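Local structure of tartrate dehydrogenase/decarboxylase (3FLK) at residues Ala10-Asp14 against Thr43-Cys49; Val20-Gly24 against Asn297-Ile302; Ile73-Ala77 against Met301-Gly305; Leu112-Val116 against Glu331-Ala335. The protein oxidises tartrate to oxaloglycolate with NAD and a divalent metal, also converting meso-tartrate to D-glycerate and oxidatively decarboxylating D-malate to pyruvate. The protein carries 1 engineered substitution. One frame throughout, in Å; residues are numbered along the deposited sequence.

Contact 1 (Ala10-Asp14 against Thr43-Cys49); sequences AIPGD and TFEWASC
This closes a beta-alpha-beta crossover: strands 6-13 and 39-43, joined by helix 17-35, run parallel at the edge of the main sheet. A10 and T43 form the parallel bridge, CA to CA 4.7 Å, and F44 N donates to A10 O at 2.9 Å. Beyond it the backbones part, though G13 and S48 come back to 4.6 Å between CA atoms. I11 (chi1 m, chi2 t) packs along the departing segment: its CG1 lies 4.1 Å from F44 CB, its CG2 3.8 Å from A47 CB, and its CD1 4.4 Å from W46 CZ3. F44 (chi1 m) sits beside it, its ring also meeting that of Y70. Where the strands no longer pair, one water takes over, accepting from G13 N at 3.1 Å and lying 2.7 Å from both F44 O and W46 O. G13 has a positive phi (79°), which favours glycine, and its CA approaches A47 O at 3.5 Å. S48, at the N-cap of helix 49-55, caps Y51 N weakly through OG, which also donates to E45 O at 2.9 Å. D14, chi1 m, reaches that helix start too: OD2 accepts from G79 N, while OD1 accepts a hydrogen bond from C49 N at 2.8 Å, N-H...O angle 167°.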
# COMPACT_ATOMS: atom_id res chain seq x y z
N ALA A 10 -17.75 25.38 -7.52
CA ALA A 10 -18.07 24.39 -6.48
C ALA A 10 -18.81 23.21 -7.10
O ALA A 10 -19.87 23.38 -7.71
CB ALA A 10 -18.89 25.03 -5.37
N ILE A 11 -18.22 22.02 -6.97
CA ILE A 11 -18.77 20.81 -7.57
C ILE A 11 -18.84 19.71 -6.51
O ILE A 11 -17.84 19.03 -6.26
CB ILE A 11 -17.93 20.34 -8.80
CG1 ILE A 11 -17.68 21.49 -9.78
CG2 ILE A 11 -18.61 19.15 -9.50
CD1 ILE A 11 -16.75 21.15 -10.94
N PRO A 12 -20.01 19.56 -5.86
CA PRO A 12 -20.15 18.58 -4.78
C PRO A 12 -19.98 17.12 -5.23
O PRO A 12 -19.37 16.32 -4.51
CB PRO A 12 -21.57 18.82 -4.25
CG PRO A 12 -22.29 19.53 -5.34
CD PRO A 12 -21.26 20.31 -6.10
N GLY A 13 -20.51 16.78 -6.40
CA GLY A 13 -20.43 15.42 -6.92
C GLY A 13 -21.45 14.48 -6.29
O GLY A 13 -22.64 14.79 -6.24
N ASP A 14 -20.96 13.34 -5.81
CA ASP A 14 -21.80 12.26 -5.28
C ASP A 14 -21.68 12.10 -3.77
O ASP A 14 -20.72 12.57 -3.16
CB ASP A 14 -21.43 10.92 -5.93
CG ASP A 14 -21.69 10.89 -7.42
OD1 ASP A 14 -22.76 11.34 -7.86
OD2 ASP A 14 -20.81 10.39 -8.16
N THR A 43 -22.19 26.87 -8.18
CA THR A 43 -22.35 25.44 -7.97
C THR A 43 -22.79 24.73 -9.25
O THR A 43 -23.69 25.18 -9.95
CB THR A 43 -23.35 25.15 -6.82
OG1 THR A 43 -22.96 25.88 -5.66
CG2 THR A 43 -23.37 23.66 -6.48
N PHE A 44 -22.12 23.62 -9.55
CA PHE A 44 -22.43 22.80 -10.72
C PHE A 44 -22.94 21.43 -10.29
O PHE A 44 -22.38 20.81 -9.38
CB PHE A 44 -21.20 22.66 -11.62
CG PHE A 44 -20.72 23.95 -12.20
CD1 PHE A 44 -21.25 24.43 -13.39
CD2 PHE A 44 -19.74 24.70 -11.56
CE1 PHE A 44 -20.81 25.63 -13.94
CE2 PHE A 44 -19.29 25.91 -12.10
CZ PHE A 44 -19.83 26.37 -13.29
N GLU A 45 -24.00 20.97 -10.96
CA GLU A 45 -24.67 19.72 -10.61
C GLU A 45 -24.08 18.51 -11.33
O GLU A 45 -24.37 17.37 -10.98
CB GLU A 45 -26.18 19.82 -10.90
CG GLU A 45 -26.88 21.01 -10.24
CD GLU A 45 -26.86 20.95 -8.72
OE1 GLU A 45 -27.42 19.99 -8.15
OE2 GLU A 45 -26.29 21.87 -8.10
N TRP A 46 -23.26 18.77 -12.35
CA TRP A 46 -22.63 17.68 -13.09
C TRP A 46 -21.38 17.13 -12.40
O TRP A 46 -21.11 17.48 -11.24
CB TRP A 46 -22.39 18.04 -14.56
CG TRP A 46 -22.01 19.46 -14.86
CD1 TRP A 46 -22.86 20.49 -15.15
CD2 TRP A 46 -20.69 20.00 -14.95
NE1 TRP A 46 -22.15 21.64 -15.39
CE2 TRP A 46 -20.81 21.36 -15.28
CE3 TRP A 46 -19.41 19.46 -14.77
CZ2 TRP A 46 -19.71 22.20 -15.44
CZ3 TRP A 46 -18.30 20.29 -14.93
CH2 TRP A 46 -18.46 21.65 -15.26
N ALA A 47 -20.63 16.28 -13.10
CA ALA A 47 -19.57 15.47 -12.49
C ALA A 47 -20.15 14.67 -11.32
O ALA A 47 -19.58 14.61 -10.22
CB ALA A 47 -18.38 16.34 -12.06
N SER A 48 -21.30 14.06 -11.58
CA SER A 48 -22.04 13.26 -10.61
C SER A 48 -22.74 12.12 -11.34
O SER A 48 -22.98 12.20 -12.55
CB SER A 48 -23.06 14.12 -9.87
OG SER A 48 -24.13 14.50 -10.72
N CYS A 49 -23.05 11.06 -10.61
CA CYS A 49 -23.70 9.89 -11.18
C CYS A 49 -25.17 10.14 -11.52
O CYS A 49 -25.72 9.47 -12.40
CB CYS A 49 -23.51 8.67 -10.28
SG CYS A 49 -21.78 8.11 -10.24
O HOH W 1 -21.88 18.21 -8.77
O HOH W 2 -23.95 16.89 -7.54

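Contact 2 (Val20-Gly24 against Asn297-Ile302); sequences VLPEG and NPIAMI. With NAI (1,4-dihydronicotinamide adenine dinucleotide), chain F.
Helix 17-35 meets the first turn of helix 299-313, with CA atoms 4.9 Å apart at V20 and P298 and 4.4 Å apart at G24 and I302. V20 (chi1 m) points toward the other segment: CG1 is 3.6 Å from N297 O and 4.3 Å from P298 CB, CG2 3.8 Å from M301 CB. L21 points away, yet its CD1 still touches the selenium of selenomethionine M301 (chi1 t, chi2 p), CD1 to SE 4.1 Å. The helix is kinked after it, around P22. E23 lays CB 3.9 Å from P298 CB and sends its carboxylate off to R26. G24 lets the helices close up, its CA 3.8 Å from I302 CG1; a CB here would lie only 3.0 Å from M301 CG. On the facing segment N297 OD1 accepts from I299 N at 3.0 Å, capping the helix start. Its backbone reads the adenine of NADH, N297 N donating to N1A at 2.9 Å and N297 O accepting from N6A at 3.0 Å, so this close helix packing borders the adenine end of the dinucleotide site.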
# COMPACT_ATOMS: atom_id res chain seq x y z
N VAL A 20 -20.47 17.43 2.80
CA VAL A 20 -19.31 18.16 3.31
C VAL A 20 -19.05 19.51 2.61
O VAL A 20 -18.57 20.44 3.25
CB VAL A 20 -18.02 17.29 3.37
CG1 VAL A 20 -18.23 16.07 4.27
CG2 VAL A 20 -17.55 16.87 1.97
N LEU A 21 -19.37 19.60 1.32
CA LEU A 21 -19.10 20.82 0.55
C LEU A 21 -19.73 22.09 1.15
O LEU A 21 -19.04 23.10 1.29
CB LEU A 21 -19.48 20.68 -0.93
CG LEU A 21 -19.18 21.93 -1.77
CD1 LEU A 21 -17.71 22.00 -2.12
CD2 LEU A 21 -20.02 21.97 -3.04
N PRO A 22 -21.04 22.06 1.48
CA PRO A 22 -21.65 23.25 2.09
C PRO A 22 -20.97 23.69 3.39
O PRO A 22 -20.98 24.88 3.71
CB PRO A 22 -23.09 22.81 2.36
CG PRO A 22 -23.34 21.71 1.38
CD PRO A 22 -22.04 20.98 1.31
N GLU A 23 -20.38 22.75 4.12
CA GLU A 23 -19.63 23.08 5.33
C GLU A 23 -18.30 23.77 5.00
O GLU A 23 -17.89 24.69 5.70
CB GLU A 23 -19.41 21.85 6.22
CG GLU A 23 -20.70 21.16 6.69
CD GLU A 23 -21.75 22.13 7.23
OE1 GLU A 23 -22.94 21.97 6.88
OE2 GLU A 23 -21.39 23.06 7.98
N GLY A 24 -17.65 23.31 3.94
CA GLY A 24 -16.45 23.97 3.43
C GLY A 24 -16.72 25.40 3.01
O GLY A 24 -15.99 26.32 3.39
N ASN A 297 -17.26 13.44 8.35
CA ASN A 297 -16.31 14.45 8.82
C ASN A 297 -16.08 15.50 7.73
O ASN A 297 -15.64 15.16 6.63
CB ASN A 297 -14.98 13.77 9.20
CG ASN A 297 -14.08 14.64 10.06
OD1 ASN A 297 -14.19 15.86 10.06
ND2 ASN A 297 -13.19 14.01 10.81
N PRO A 298 -16.41 16.78 8.02
CA PRO A 298 -16.21 17.84 7.04
C PRO A 298 -14.82 18.50 7.08
O PRO A 298 -14.56 19.39 6.27
CB PRO A 298 -17.27 18.86 7.43
CG PRO A 298 -17.38 18.72 8.92
CD PRO A 298 -17.02 17.29 9.26
N ILE A 299 -13.96 18.08 8.00
CA ILE A 299 -12.66 18.75 8.18
C ILE A 299 -11.78 18.66 6.93
O ILE A 299 -11.12 19.64 6.56
CB ILE A 299 -11.91 18.28 9.46
CG1 ILE A 299 -12.67 18.73 10.72
CG2 ILE A 299 -10.47 18.83 9.48
CD1 ILE A 299 -12.12 18.18 12.03
N ALA A 300 -11.78 17.50 6.27
CA ALA A 300 -11.01 17.31 5.03
C ALA A 300 -11.41 18.33 3.97
O ALA A 300 -10.54 18.95 3.35
CB ALA A 300 -11.18 15.89 4.51
N MSE A 301 -12.72 18.50 3.79
CA MSE A 301 -13.27 19.49 2.87
C MSE A 301 -12.85 20.91 3.25
O MSE A 301 -12.43 21.69 2.39
CB MSE A 301 -14.80 19.39 2.84
CG MSE A 301 -15.48 20.21 1.76
SE MSE A 301 -15.36 19.37 -0.00
CE MSE A 301 -13.90 20.39 -0.75
N ILE A 302 -12.96 21.23 4.54
CA ILE A 302 -12.65 22.57 5.06
C ILE A 302 -11.16 22.90 4.92
O ILE A 302 -10.80 23.98 4.44
CB ILE A 302 -13.14 22.74 6.52
CG1 ILE A 302 -14.67 22.73 6.56
CG2 ILE A 302 -12.61 24.04 7.13
CD1 ILE A 302 -15.27 22.29 7.90
PA NAI F . -14.29 6.33 0.62
O1A NAI F . -13.20 7.29 0.95
O2A NAI F . -15.46 7.00 0.04
O5B NAI F . -14.72 5.57 1.96
C5B NAI F . -13.87 4.68 2.64
C4B NAI F . -14.31 4.55 4.10
O4B NAI F . -13.98 5.73 4.80
C3B NAI F . -15.81 4.35 4.23
O3B NAI F . -16.05 3.40 5.25
C2B NAI F . -16.33 5.71 4.64
O2B NAI F . -17.46 5.64 5.47
C1B NAI F . -15.14 6.35 5.34
N9A NAI F . -15.10 7.80 5.11
C8A NAI F . -14.72 8.45 3.96
N7A NAI F . -14.82 9.78 4.18
C5A NAI F . -15.25 9.99 5.43
C6A NAI F . -15.53 11.15 6.15
N6A NAI F . -15.35 12.35 5.60
N1A NAI F . -15.97 11.05 7.46
C2A NAI F . -16.14 9.81 8.04
N3A NAI F . -15.86 8.67 7.32
C4A NAI F . -15.43 8.76 6.04
O3 NAI F . -13.65 5.22 -0.37
PN NAI F . -14.33 3.88 -0.95
O1N NAI F . -15.37 3.37 -0.02
O2N NAI F . -13.22 2.97 -1.30
O5D NAI F . -15.02 4.38 -2.30
C5D NAI F . -16.34 4.89 -2.34
C4D NAI F . -16.58 5.61 -3.67
O4D NAI F . -15.84 6.81 -3.71
C3D NAI F . -16.16 4.80 -4.89
O3D NAI F . -17.12 5.03 -5.89
C2D NAI F . -14.83 5.41 -5.30
O2D NAI F . -14.59 5.29 -6.68
C1D NAI F . -15.02 6.86 -4.87
N1N NAI F . -13.78 7.60 -4.57
C2N NAI F . -13.65 8.84 -5.15
C3N NAI F . -12.52 9.62 -4.90
C7N NAI F . -12.53 11.06 -5.32
O7N NAI F . -13.70 11.62 -5.87
N7N NAI F . -11.42 11.79 -5.17
C4N NAI F . -11.53 9.12 -4.05
C5N NAI F . -11.67 7.87 -3.47
C6N NAI F . -12.81 7.11 -3.73

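Contact 3 (Ile73-Ala77 against Met301-Gly305); sequences IYFGA and MIWSG. With NAI (1,4-dihydronicotinamide adenine dinucleotide), chain F; SO4 (sulfate ion), chain J.
Strand 73-77 and helix 301-305 run nearly antiparallel, their N-to-C directions 165° apart and their axes 9.6 Å from each other at closest approach. The nearest CA pairs are G76 with M301 at 7.2 Å and Y74 with G305 at 7.4 Å, a spacing that leaves room for one layer of side chains. Y74 (chi1 t, chi2 41°) and selenomethionine M301 (chi1 t, chi2 p) fill it. The tyrosine OH donates to M301 O at 2.7 Å; that carbonyl also accepts the helical bond from G305 N at 3.1 Å. The M301 methyl CE lies over one face of the Y74 ring, 3.6 Å from its centroid, a CH-pi contact, with SE 5.0 Å away in a Met-aromatic arrangement. This is helix-on-sheet packing of an open alpha/beta fold: helices 299-313 and 17-35 lie against the same strand, L21 and L28 of the latter also touching Y74. G305 CA is 3.5 Å from Y74 CE1, and a CB would run into the hydroxyl. Next along the strand, M301 CE is 3.3 Å from F75 O and SE 4.1 Å from G76 CA. F75 points away, its ring edge meeting the nicotinamide oxygen of NADH, CE2 to O7N 3.7 Å.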
# COMPACT_ATOMS: atom_id res chain seq x y z
N ILE A 73 -11.20 25.12 -8.65
CA ILE A 73 -12.30 24.17 -8.51
C ILE A 73 -12.32 23.60 -7.09
O ILE A 73 -11.31 23.09 -6.60
CB ILE A 73 -12.21 23.01 -9.54
CG1 ILE A 73 -12.09 23.56 -10.97
CG2 ILE A 73 -13.42 22.08 -9.42
CD1 ILE A 73 -11.62 22.54 -12.00
N TYR A 74 -13.47 23.71 -6.44
CA TYR A 74 -13.68 23.19 -5.09
C TYR A 74 -14.59 21.97 -5.24
O TYR A 74 -15.77 22.10 -5.55
CB TYR A 74 -14.32 24.28 -4.22
CG TYR A 74 -14.19 24.11 -2.72
CD1 TYR A 74 -13.01 23.66 -2.14
CD2 TYR A 74 -15.25 24.45 -1.87
CE1 TYR A 74 -12.89 23.52 -0.75
CE2 TYR A 74 -15.15 24.31 -0.49
CZ TYR A 74 -13.97 23.85 0.06
OH TYR A 74 -13.87 23.71 1.42
N PHE A 75 -14.00 20.79 -5.04
CA PHE A 75 -14.62 19.52 -5.44
C PHE A 75 -14.89 18.60 -4.25
O PHE A 75 -14.05 18.45 -3.38
CB PHE A 75 -13.72 18.82 -6.48
CG PHE A 75 -14.27 17.51 -6.99
CD1 PHE A 75 -15.29 17.49 -7.95
CD2 PHE A 75 -13.76 16.30 -6.53
CE1 PHE A 75 -15.79 16.27 -8.43
CE2 PHE A 75 -14.25 15.08 -7.01
CZ PHE A 75 -15.27 15.07 -7.96
N GLY A 76 -16.08 17.99 -4.24
CA GLY A 76 -16.46 17.08 -3.17
C GLY A 76 -15.90 15.69 -3.39
O GLY A 76 -14.80 15.38 -2.93
N ALA A 77 -16.66 14.85 -4.09
CA ALA A 77 -16.26 13.48 -4.38
C ALA A 77 -17.13 12.90 -5.49
O ALA A 77 -18.25 13.35 -5.70
CB ALA A 77 -16.34 12.62 -3.13
N MSE A 301 -12.72 18.50 3.79
CA MSE A 301 -13.27 19.49 2.87
C MSE A 301 -12.85 20.91 3.25
O MSE A 301 -12.43 21.69 2.39
CB MSE A 301 -14.80 19.39 2.84
CG MSE A 301 -15.48 20.21 1.76
SE MSE A 301 -15.36 19.37 -0.00
CE MSE A 301 -13.90 20.39 -0.75
N ILE A 302 -12.96 21.23 4.54
CA ILE A 302 -12.65 22.57 5.06
C ILE A 302 -11.16 22.90 4.92
O ILE A 302 -10.80 23.98 4.44
CB ILE A 302 -13.14 22.74 6.52
CG1 ILE A 302 -14.67 22.73 6.56
CG2 ILE A 302 -12.61 24.04 7.13
CD1 ILE A 302 -15.27 22.29 7.90
N TRP A 303 -10.30 21.97 5.34
CA TRP A 303 -8.85 22.11 5.21
C TRP A 303 -8.45 22.29 3.74
O TRP A 303 -7.61 23.13 3.42
CB TRP A 303 -8.15 20.90 5.83
CG TRP A 303 -6.65 21.01 6.03
CD1 TRP A 303 -5.81 21.95 5.51
CD2 TRP A 303 -5.83 20.10 6.77
NE1 TRP A 303 -4.51 21.70 5.90
CE2 TRP A 303 -4.50 20.57 6.67
CE3 TRP A 303 -6.09 18.94 7.51
CZ2 TRP A 303 -3.43 19.91 7.29
CZ3 TRP A 303 -5.02 18.29 8.13
CH2 TRP A 303 -3.71 18.78 8.01
N SER A 304 -9.07 21.53 2.84
CA SER A 304 -8.88 21.70 1.39
C SER A 304 -9.17 23.14 0.95
O SER A 304 -8.48 23.67 0.08
CB SER A 304 -9.77 20.74 0.59
OG SER A 304 -9.34 19.41 0.75
N GLY A 305 -10.20 23.74 1.55
CA GLY A 305 -10.56 25.13 1.29
C GLY A 305 -9.48 26.09 1.74
O GLY A 305 -9.18 27.06 1.03
PA NAI F . -14.29 6.33 0.62
O1A NAI F . -13.20 7.29 0.95
O2A NAI F . -15.46 7.00 0.04
O5B NAI F . -14.72 5.57 1.96
C5B NAI F . -13.87 4.68 2.64
C4B NAI F . -14.31 4.55 4.10
O4B NAI F . -13.98 5.73 4.80
C3B NAI F . -15.81 4.35 4.23
O3B NAI F . -16.05 3.40 5.25
C2B NAI F . -16.33 5.71 4.64
O2B NAI F . -17.46 5.64 5.47
C1B NAI F . -15.14 6.35 5.34
N9A NAI F . -15.10 7.80 5.11
C8A NAI F . -14.72 8.45 3.96
N7A NAI F . -14.82 9.78 4.18
C5A NAI F . -15.25 9.99 5.43
C6A NAI F . -15.53 11.15 6.15
N6A NAI F . -15.35 12.35 5.60
N1A NAI F . -15.97 11.05 7.46
C2A NAI F . -16.14 9.81 8.04
N3A NAI F . -15.86 8.67 7.32
C4A NAI F . -15.43 8.76 6.04
O3 NAI F . -13.65 5.22 -0.37
PN NAI F . -14.33 3.88 -0.95
O1N NAI F . -15.37 3.37 -0.02
O2N NAI F . -13.22 2.97 -1.30
O5D NAI F . -15.02 4.38 -2.30
C5D NAI F . -16.34 4.89 -2.34
C4D NAI F . -16.58 5.61 -3.67
O4D NAI F . -15.84 6.81 -3.71
C3D NAI F . -16.16 4.80 -4.89
O3D NAI F . -17.12 5.03 -5.89
C2D NAI F . -14.83 5.41 -5.30
O2D NAI F . -14.59 5.29 -6.68
C1D NAI F . -15.02 6.86 -4.87
N1N NAI F . -13.78 7.60 -4.57
C2N NAI F . -13.65 8.84 -5.15
C3N NAI F . -12.52 9.62 -4.90
C7N NAI F . -12.53 11.06 -5.32
O7N NAI F . -13.70 11.62 -5.87
N7N NAI F . -11.42 11.79 -5.17
C4N NAI F . -11.53 9.12 -4.05
C5N NAI F . -11.67 7.87 -3.47
C6N NAI F . -12.81 7.11 -3.73
S SO4 J . -1.14 23.37 6.14
O1 SO4 J . -0.66 22.06 5.70
O2 SO4 J . -0.24 24.41 5.64
O3 SO4 J . -2.48 23.61 5.61
O4 SO4 J . -1.17 23.42 7.60

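Contact 4 (Leu112-Val116 against Glu331-Ala335); sequences LFPGV and ERVIA
I334 of helix 317-336 (chi1 m, chi2 t) points straight at the loop after strand 105-111 and is the middle of this contact. Its CD1 lies 3.8 Å from F113 CD2 and its CG2 meets V116 CG2 at 3.5 Å and P114 O at 3.5 Å. F113 (chi1 m, chi2 -84°) directs its ring toward the helix, where CE1 also rests 3.7 Å from E331 CG; the glutamate (chi1 m, chi2 t) meets the ring through CG, its carboxylate lying farther off. The same ring meets the indole of W303. V116 holds chi1 t, which brings CG2 to the helix. The backbones are closest at G115 and A335, CA to CA 4.7 Å, and a CB on G115 would lie 3.2 Å from both I334 O and A335 CA. Two waters donate across the interface: one to P114 O at 2.7 Å and E331 O at 2.8 Å, the other to G115 O at 2.8 Å and I334 O at 3.1 Å. The loop backbone from F113 to V116, with P114 at -59°/136° and G115 at 95°/-4°, is a proline-glycine type II beta turn, here packed over I334 with exposed A335 at its border.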
# COMPACT_ATOMS: atom_id res chain seq x y z
N LEU A 112 -0.96 14.52 12.79
CA LEU A 112 -1.66 14.16 14.02
C LEU A 112 -1.86 15.40 14.87
O LEU A 112 -0.89 16.04 15.30
CB LEU A 112 -0.88 13.08 14.79
CG LEU A 112 -1.32 12.68 16.20
CD1 LEU A 112 -2.67 11.95 16.21
CD2 LEU A 112 -0.25 11.82 16.85
N PHE A 113 -3.12 15.76 15.10
CA PHE A 113 -3.48 16.91 15.92
C PHE A 113 -3.62 16.52 17.39
O PHE A 113 -3.97 15.38 17.70
CB PHE A 113 -4.78 17.55 15.42
CG PHE A 113 -4.68 18.19 14.07
CD1 PHE A 113 -4.21 19.49 13.94
CD2 PHE A 113 -5.07 17.50 12.92
CE1 PHE A 113 -4.11 20.10 12.68
CE2 PHE A 113 -4.98 18.10 11.67
CZ PHE A 113 -4.50 19.40 11.55
N PRO A 114 -3.34 17.46 18.32
CA PRO A 114 -3.63 17.24 19.74
C PRO A 114 -5.12 16.97 19.97
O PRO A 114 -5.96 17.66 19.39
CB PRO A 114 -3.22 18.56 20.40
CG PRO A 114 -2.23 19.15 19.47
CD PRO A 114 -2.69 18.77 18.10
N GLY A 115 -5.42 15.97 20.79
CA GLY A 115 -6.80 15.61 21.10
C GLY A 115 -7.39 14.51 20.24
O GLY A 115 -8.53 14.09 20.46
N VAL A 116 -6.63 14.05 19.25
CA VAL A 116 -7.05 12.93 18.41
C VAL A 116 -6.59 11.62 19.04
O VAL A 116 -5.44 11.51 19.47
CB VAL A 116 -6.46 13.03 16.97
CG1 VAL A 116 -7.03 11.95 16.06
CG2 VAL A 116 -6.71 14.40 16.37
N GLU A 331 -7.86 23.09 14.51
CA GLU A 331 -7.10 22.61 15.67
C GLU A 331 -7.88 22.73 16.98
O GLU A 331 -7.92 21.78 17.77
CB GLU A 331 -5.78 23.38 15.81
CG GLU A 331 -4.70 23.03 14.79
CD GLU A 331 -3.62 24.10 14.67
OE1 GLU A 331 -3.44 24.90 15.61
OE2 GLU A 331 -2.95 24.15 13.62
N ARG A 332 -8.51 23.88 17.19
CA ARG A 332 -9.25 24.16 18.43
C ARG A 332 -10.46 23.25 18.60
O ARG A 332 -10.71 22.72 19.68
CB ARG A 332 -9.66 25.64 18.48
CG ARG A 332 -8.51 26.59 18.77
CD ARG A 332 -8.92 28.03 18.57
NE ARG A 332 -7.85 28.96 18.96
CZ ARG A 332 -7.82 29.65 20.10
NH1 ARG A 332 -8.81 29.53 20.98
NH2 ARG A 332 -6.80 30.46 20.35
N VAL A 333 -11.21 23.07 17.52
CA VAL A 333 -12.40 22.23 17.50
C VAL A 333 -12.06 20.76 17.80
O VAL A 333 -12.77 20.09 18.57
CB VAL A 333 -13.17 22.40 16.16
CG1 VAL A 333 -13.97 21.17 15.79
CG2 VAL A 333 -14.07 23.64 16.23
N ILE A 334 -10.96 20.28 17.22
CA ILE A 334 -10.45 18.93 17.50
C ILE A 334 -10.04 18.78 18.98
O ILE A 334 -10.40 17.80 19.63
CB ILE A 334 -9.27 18.55 16.56
CG1 ILE A 334 -9.78 18.33 15.13
CG2 ILE A 334 -8.55 17.31 17.07
CD1 ILE A 334 -8.67 18.20 14.08
N ALA A 335 -9.31 19.77 19.49
CA ALA A 335 -8.92 19.78 20.91
C ALA A 335 -10.14 19.77 21.84
O ALA A 335 -10.12 19.11 22.88
CB ALA A 335 -8.02 20.98 21.20
O HOH W 3 -5.83 19.95 17.96
O HOH W 4 -10.80 14.76 18.99

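How the contacts relate
From the N terminus, contact 1 closes first, joining strands 6-13 and 39-43 across the short crossover. Contact 2 opens inside that span, on helix 17-35, and closes only at helix 299-313, so the two cross; L21 CD2 touches P12 CD at 3.7 Å. Contact 3 opens on strand 72-77, after contact 1 has closed, and ends on M301 and I302 shared with contact 2, so it lies almost wholly within contact 2's loop. Contact 4 opens at 112-116 and closes last, on helix 317-336, crossing contacts 2 and 3; I299 CD1 and I334 CG1 meet at 3.9 Å. Helix 299-313 thus ties inner strand 72-77 and helix 17-35 to the turn at 112-116, whose F113 meets W303.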